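Local coordinates for pathogenicity island protein (Staphylococcus aureus subsp. aureus, PDB 3HL6) that is of unknown function but is encoded as ORF9 of staphylococcal pathogenicity island 3 and packs as a two-fold symmetric pair of chains in the crystal, at the interface of chains A and B. Numbering follows the deposited sequence. Chains: chain A/B, Pathogenicity island protein.

Contact 1: the interface of chains A and B. Residues chain A 15, 18-19, 22, 76, 80, 83; chain B 15, 18-19, 22, 76, 80, 83.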
loop_
_atom_site.group_PDB
_atom_site.type_symbol
_atom_site.label_atom_id
_atom_site.label_comp_id
_atom_site.label_asym_id
_atom_site.label_seq_id
_atom_site.Cartn_x
_atom_site.Cartn_y
_atom_site.Cartn_z
ATOM N N GLY A 15 -1.790 0.543 -5.550
ATOM C CA GLY A 15 -2.735 0.322 -4.451
ATOM C C GLY A 15 -3.937 -0.544 -4.775
ATOM O O GLY A 15 -4.269 -1.463 -4.018
ATOM N N LEU A 18 -3.020 -4.104 -5.290
ATOM C CA LEU A 18 -2.753 -4.863 -4.080
ATOM C C LEU A 18 -4.033 -5.247 -3.382
ATOM O O LEU A 18 -4.150 -6.342 -2.842
ATOM C CB LEU A 18 -1.863 -4.065 -3.101
ATOM C CG LEU A 18 -0.383 -4.331 -3.385
ATOM C CD1 LEU A 18 0.470 -3.064 -3.260
ATOM C CD2 LEU A 18 0.124 -5.500 -2.524
ATOM N N ARG A 19 -5.015 -4.353 -3.375
ATOM C CA ARG A 19 -6.286 -4.726 -2.753
ATOM C C ARG A 19 -6.948 -5.890 -3.466
ATOM O O ARG A 19 -7.680 -6.673 -2.858
ATOM C CB ARG A 19 -7.264 -3.560 -2.675
ATOM C CG ARG A 19 -8.626 -3.978 -2.103
ATOM C CD ARG A 19 -9.615 -2.826 -2.114
ATOM N NE ARG A 19 -10.819 -3.209 -1.370
ATOM C CZ ARG A 19 -11.911 -3.672 -1.968
ATOM N NH1 ARG A 19 -11.920 -3.777 -3.310
ATOM N NH2 ARG A 19 -12.966 -4.035 -1.254
ATOM N N THR A 22 -4.827 -9.498 -3.018
ATOM C CA THR A 22 -4.969 -10.255 -1.791
ATOM C C THR A 22 -6.429 -10.616 -1.596
ATOM O O THR A 22 -6.755 -11.563 -0.897
ATOM C CB THR A 22 -4.398 -9.499 -0.553
ATOM O OG1 THR A 22 -5.465 -8.857 0.146
ATOM C CG2 THR A 22 -3.375 -8.463 -0.967
ATOM N N THR A 76 5.047 -9.011 -2.000
ATOM C CA THR A 76 4.199 -7.898 -2.355
ATOM C C THR A 76 4.953 -6.601 -2.247
ATOM O O THR A 76 4.407 -5.574 -2.615
ATOM C CB THR A 76 2.963 -7.833 -1.448
ATOM O OG1 THR A 76 3.385 -8.018 -0.088
ATOM C CG2 THR A 76 1.955 -8.951 -1.830
ATOM N N ILE A 80 4.180 -2.385 -2.965
ATOM C CA ILE A 80 4.125 -1.420 -1.884
ATOM C C ILE A 80 5.164 -0.308 -2.116
ATOM O O ILE A 80 4.982 0.844 -1.707
ATOM C CB ILE A 80 4.386 -2.143 -0.563
ATOM C CG1 ILE A 80 3.412 -3.318 -0.433
ATOM C CG2 ILE A 80 4.260 -1.203 0.615
ATOM C CD1 ILE A 80 3.644 -4.236 0.795
ATOM N N ILE A 83 4.009 2.322 -4.283
ATOM C CA ILE A 83 3.178 3.299 -3.596
ATOM C C ILE A 83 4.068 4.375 -2.967
ATOM O O ILE A 83 3.914 5.550 -3.245
ATOM C CB ILE A 83 2.238 2.666 -2.563
ATOM C CG1 ILE A 83 1.412 1.543 -3.196
ATOM C CG2 ILE A 83 1.338 3.721 -1.991
ATOM C CD1 ILE A 83 0.432 0.935 -2.268
ATOM N N GLY B 15 2.595 -0.310 5.490
ATOM C CA GLY B 15 3.296 -1.127 4.491
ATOM C C GLY B 15 3.957 -2.437 4.949
ATOM O O GLY B 15 3.821 -3.458 4.283
ATOM N N LEU B 18 1.147 -4.698 5.670
ATOM C CA LEU B 18 0.483 -5.228 4.478
ATOM C C LEU B 18 1.308 -6.375 3.919
ATOM O O LEU B 18 0.778 -7.401 3.517
ATOM C CB LEU B 18 0.266 -4.121 3.405
ATOM C CG LEU B 18 -0.622 -4.416 2.171
ATOM C CD1 LEU B 18 -1.994 -4.818 2.627
ATOM C CD2 LEU B 18 -0.741 -3.221 1.171
ATOM N N ARG B 19 2.625 -6.217 3.926
ATOM C CA ARG B 19 3.489 -7.250 3.366
ATOM C C ARG B 19 3.491 -8.549 4.180
ATOM O O ARG B 19 3.560 -9.660 3.642
ATOM C CB ARG B 19 4.930 -6.761 3.243
ATOM C CG ARG B 19 5.757 -7.785 2.525
ATOM C CD ARG B 19 7.197 -7.505 2.539
ATOM N NE ARG B 19 7.898 -8.644 1.957
ATOM C CZ ARG B 19 8.705 -9.466 2.626
ATOM N NH1 ARG B 19 8.944 -9.270 3.921
ATOM N NH2 ARG B 19 9.276 -10.477 1.987
ATOM N N THR B 22 -0.153 -10.440 3.810
ATOM C CA THR B 22 -0.222 -11.342 2.700
ATOM C C THR B 22 0.779 -12.469 2.895
ATOM O O THR B 22 0.461 -13.633 2.708
ATOM C CB THR B 22 0.074 -10.604 1.412
ATOM O OG1 THR B 22 1.434 -10.148 1.459
ATOM C CG2 THR B 22 -0.871 -9.422 1.267
ATOM N N THR B 76 -8.328 -4.987 2.540
ATOM C CA THR B 76 -7.020 -4.456 2.832
ATOM C C THR B 76 -6.991 -2.942 2.637
ATOM O O THR B 76 -6.008 -2.297 2.967
ATOM C CB THR B 76 -5.955 -5.084 1.941
ATOM O OG1 THR B 76 -6.499 -5.298 0.630
ATOM C CG2 THR B 76 -5.492 -6.433 2.532
ATOM N N ILE B 80 -3.994 0.023 3.120
ATOM C CA ILE B 80 -3.498 0.676 1.903
ATOM C C ILE B 80 -3.751 2.176 1.985
ATOM O O ILE B 80 -2.933 2.989 1.541
ATOM C CB ILE B 80 -4.127 0.044 0.648
ATOM C CG1 ILE B 80 -4.007 -1.473 0.748
ATOM C CG2 ILE B 80 -3.462 0.519 -0.635
ATOM C CD1 ILE B 80 -4.232 -2.164 -0.500
ATOM N N ILE B 83 -1.444 4.108 3.884
ATOM C CA ILE B 83 -0.158 4.280 3.210
ATOM C C ILE B 83 -0.196 5.550 2.371
ATOM O O ILE B 83 0.632 6.452 2.531
ATOM C CB ILE B 83 0.228 3.072 2.329
ATOM C CG1 ILE B 83 0.408 1.798 3.159
ATOM C CG2 ILE B 83 1.517 3.357 1.590
ATOM C CD1 ILE B 83 1.161 0.753 2.423
#

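Contact 2: the interface of chains A and B. Residues chain A 10-12, 83, 87; chain B 83-84, 87-88.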
loop_
_atom_site.group_PDB
_atom_site.type_symbol
_atom_site.label_atom_id
_atom_site.label_comp_id
_atom_site.label_asym_id
_atom_site.label_seq_id
_atom_site.Cartn_x
_atom_site.Cartn_y
_atom_site.Cartn_z
ATOM N N PHE A 10 -7.868 3.890 -5.469
ATOM C CA PHE A 10 -6.854 4.562 -4.656
ATOM C C PHE A 10 -6.178 5.600 -5.533
ATOM O O PHE A 10 -6.350 5.598 -6.750
ATOM C CB PHE A 10 -5.828 3.532 -4.115
ATOM C CG PHE A 10 -6.445 2.450 -3.223
ATOM C CD1 PHE A 10 -6.431 2.572 -1.855
ATOM C CD2 PHE A 10 -7.045 1.330 -3.769
ATOM C CE1 PHE A 10 -7.005 1.587 -1.038
ATOM C CE2 PHE A 10 -7.626 0.358 -2.971
ATOM C CZ PHE A 10 -7.592 0.477 -1.606
ATOM N N GLU A 11 -5.432 6.510 -4.951
ATOM C CA GLU A 11 -4.699 7.467 -5.776
ATOM C C GLU A 11 -3.730 6.795 -6.765
ATOM O O GLU A 11 -3.248 7.427 -7.692
ATOM C CB GLU A 11 -3.982 8.518 -4.884
ATOM C CG GLU A 11 -2.797 9.216 -5.558
ATOM C CD GLU A 11 -2.244 10.426 -4.780
ATOM O OE1 GLU A 11 -2.891 10.888 -3.805
ATOM O OE2 GLU A 11 -1.163 10.922 -5.178
ATOM N N THR A 12 -3.424 5.520 -6.558
ATOM C CA THR A 12 -2.385 4.832 -7.332
ATOM C C THR A 12 -2.921 3.485 -7.755
ATOM O O THR A 12 -3.696 2.869 -7.021
ATOM C CB THR A 12 -1.102 4.503 -6.496
ATOM O OG1 THR A 12 -1.455 3.694 -5.364
ATOM C CG2 THR A 12 -0.409 5.741 -6.028
ATOM N N ILE A 83 4.009 2.322 -4.283
ATOM C CA ILE A 83 3.178 3.299 -3.596
ATOM C C ILE A 83 4.068 4.375 -2.967
ATOM O O ILE A 83 3.914 5.550 -3.245
ATOM C CB ILE A 83 2.238 2.666 -2.563
ATOM C CG1 ILE A 83 1.412 1.543 -3.196
ATOM C CG2 ILE A 83 1.338 3.721 -1.991
ATOM C CD1 ILE A 83 0.432 0.935 -2.268
ATOM N N TYR A 87 4.748 8.732 -4.112
ATOM C CA TYR A 87 4.778 9.989 -3.361
ATOM C C TYR A 87 6.149 10.606 -3.170
ATOM O O TYR A 87 6.284 11.804 -3.177
ATOM C CB TYR A 87 4.113 9.801 -2.009
ATOM C CG TYR A 87 2.675 9.450 -2.195
ATOM C CD1 TYR A 87 1.768 10.424 -2.580
ATOM C CD2 TYR A 87 2.229 8.124 -2.031
ATOM C CE1 TYR A 87 0.461 10.112 -2.785
ATOM C CE2 TYR A 87 0.918 7.800 -2.230
ATOM C CZ TYR A 87 0.031 8.805 -2.619
ATOM O OH TYR A 87 -1.303 8.514 -2.799
ATOM N N ILE B 83 -1.444 4.108 3.884
ATOM C CA ILE B 83 -0.158 4.280 3.210
ATOM C C ILE B 83 -0.196 5.550 2.371
ATOM O O ILE B 83 0.632 6.452 2.531
ATOM C CB ILE B 83 0.228 3.072 2.329
ATOM C CG1 ILE B 83 0.408 1.798 3.159
ATOM C CG2 ILE B 83 1.517 3.357 1.590
ATOM C CD1 ILE B 83 1.161 0.753 2.423
ATOM N N GLU B 84 -1.195 5.639 1.505
ATOM C CA GLU B 84 -1.488 6.879 0.798
ATOM C C GLU B 84 -1.724 8.059 1.760
ATOM O O GLU B 84 -1.182 9.152 1.590
ATOM C CB GLU B 84 -2.672 6.648 -0.160
ATOM C CG GLU B 84 -2.427 5.429 -1.099
ATOM C CD GLU B 84 -3.162 5.538 -2.445
ATOM O OE1 GLU B 84 -4.215 6.204 -2.482
ATOM O OE2 GLU B 84 -2.680 4.970 -3.464
ATOM N N TYR B 87 1.131 10.063 3.239
ATOM C CA TYR B 87 1.860 10.994 2.366
ATOM C C TYR B 87 1.027 12.216 2.042
ATOM O O TYR B 87 1.535 13.315 1.978
ATOM C CB TYR B 87 2.342 10.314 1.069
ATOM C CG TYR B 87 3.457 9.322 1.306
ATOM C CD1 TYR B 87 4.774 9.764 1.579
ATOM C CD2 TYR B 87 3.203 7.942 1.301
ATOM C CE1 TYR B 87 5.797 8.859 1.833
ATOM C CE2 TYR B 87 4.218 7.022 1.545
ATOM C CZ TYR B 87 5.515 7.488 1.818
ATOM O OH TYR B 87 6.516 6.586 2.059
ATOM N N VAL B 88 -0.264 12.030 1.813
ATOM C CA VAL B 88 -1.062 13.137 1.351
ATOM C C VAL B 88 -2.325 13.333 2.166
ATOM O O VAL B 88 -3.221 14.010 1.718
ATOM C CB VAL B 88 -1.471 12.963 -0.130
ATOM C CG1 VAL B 88 -0.258 13.074 -1.032
ATOM C CG2 VAL B 88 -2.230 11.641 -0.327
#

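Contact 1: the interface of chains A and B
Around the two-fold axis, helix 77-88 of each chain, with A:Thr76 or B:Thr76 just ahead of it, lies against the partner's helix that starts at residue 13. A:Ile80 shows how the fit is made. Its CB sends the CG2 branch, anti to the backbone N, toward B:Gly15, where it stands 4.0 Å from CA and also nears CD1 of B:Ile83. The other branch leaves anti to the carbonyl carbon (chi1 -54°) and runs on extended through CG1 (chi2 174°). Its tip CD1 lies 3.6 Å from the backbone O of B:Gly15. The same methyl is 3.7 Å from CB of B:Arg19, and the A:Ile80 side chain crosses that of B:Arg19 at about a right angle. With no side chain at B:Gly15, the methyls rest directly on backbone. B:Ile80 does the same on A:Gly15, its CD1 also touching CB of A:Leu18. On the axis, A:Ile83 and B:Ile83 cross at about a right angle, CG2 to CG2 at 3.6 Å. Farther along, A:Thr22 and B:Thr22 likewise cross, their CG2 methyls 3.5 Å apart.

A polar link joins the seam near the Thr22 pair. A:Thr76 and B:Thr22 reach tip to tip, and their OG1 hydroxyls share a hydrogen bond of 3.3 Å whose direction is not settled. The B:Thr22 hydroxyl (chi1 65°) also donates to O of B:Arg19 at 3.1 Å, from above the carbonyl plane. In the twin, A:Thr22 is turned differently and its OG1 instead touches CG2 of B:Thr76, so the symmetry is imperfect here. The patch gives the paired chains a largely apolar helix-to-helix seam, which may reflect a biological dimer.

Contact 2: the interface of chains A and B
The backbone of A:Phe10 and A:Thr12 is extended (phi/psi -140/166° for A:Phe10), while A:Glu11 between them has torsions in the helical region, and this bend just ahead of helix 13-23 presents an N-H and a hydroxyl to helix 77-88 of chain B.

B:Glu84 reaches across to them. Its CG is anti to the carbonyl carbon, and the chain beyond is extended, carrying the carboxylate into the bend. OE1 accepts the backbone N-H of A:Glu11 at 2.8 Å on its syn lone pair, the side of the other oxygen. OE2 takes the hydroxyl OG1 of A:Thr12 at 2.6 Å, met nearly along the C-O axis as the two side chains come tip to tip. A:Thr12 sets OG1 between its backbone N and carbonyl carbon (chi1 58°). Both oxygens are therefore gripped, which fixes the rotation of the carboxylate, and CB of A:Phe10 packs 3.7 Å from its carbon CD. The extended chain of A:Glu11 puts its OE1 in the plane of the A:Tyr87 ring, at the edge, and tip to tip with CG2 of B:Val88. This OE1 is 5.0 Å from OE1 of B:Glu84, a like-charge neighbour that may raise the proton affinity of either carboxylate.

A:Tyr87 crosses B:Glu84 at about a right angle, its ring nearly perpendicular to the carboxylate plane, and its phenolic OH lies alongside the aliphatic stem, 3.5 Å from CB. CG1 of B:Val88 touches CE1 of the same ring at 3.5 Å. The two Tyr87 side chains cross obliquely at their bases: CB of B:Tyr87 sits over the face of the A:Tyr87 ring, offset toward the rim, 3.8 Å from its centroid, and A:Tyr87 CB returns this CH-pi contact. The patch adds a directional carboxylate clasp, with much of B:Glu84 covered by the partner, and a tyrosine pair to a dimer that may or may not be the functional form.

Contact 1 and contact 2 are neighbouring stretches of one two-fold interface, the centres of their C-alpha atoms about 11 Å apart. They share A:Ile83 and B:Ile83, and helix 77-88 of each chain runs through both, with its beginning in contact 1 and its end in contact 2. The opposing surface is continuous too: the bend at residues 10-12 in contact 2 leads straight into the helix from residue 13 used in contact 1. Contact 1 is mainly apolar and contact 2 adds polar anchoring, both along helix 77-88, and two-fold symmetry repeats the carboxylate clasp with the chains exchanged, which should hold the helices in register.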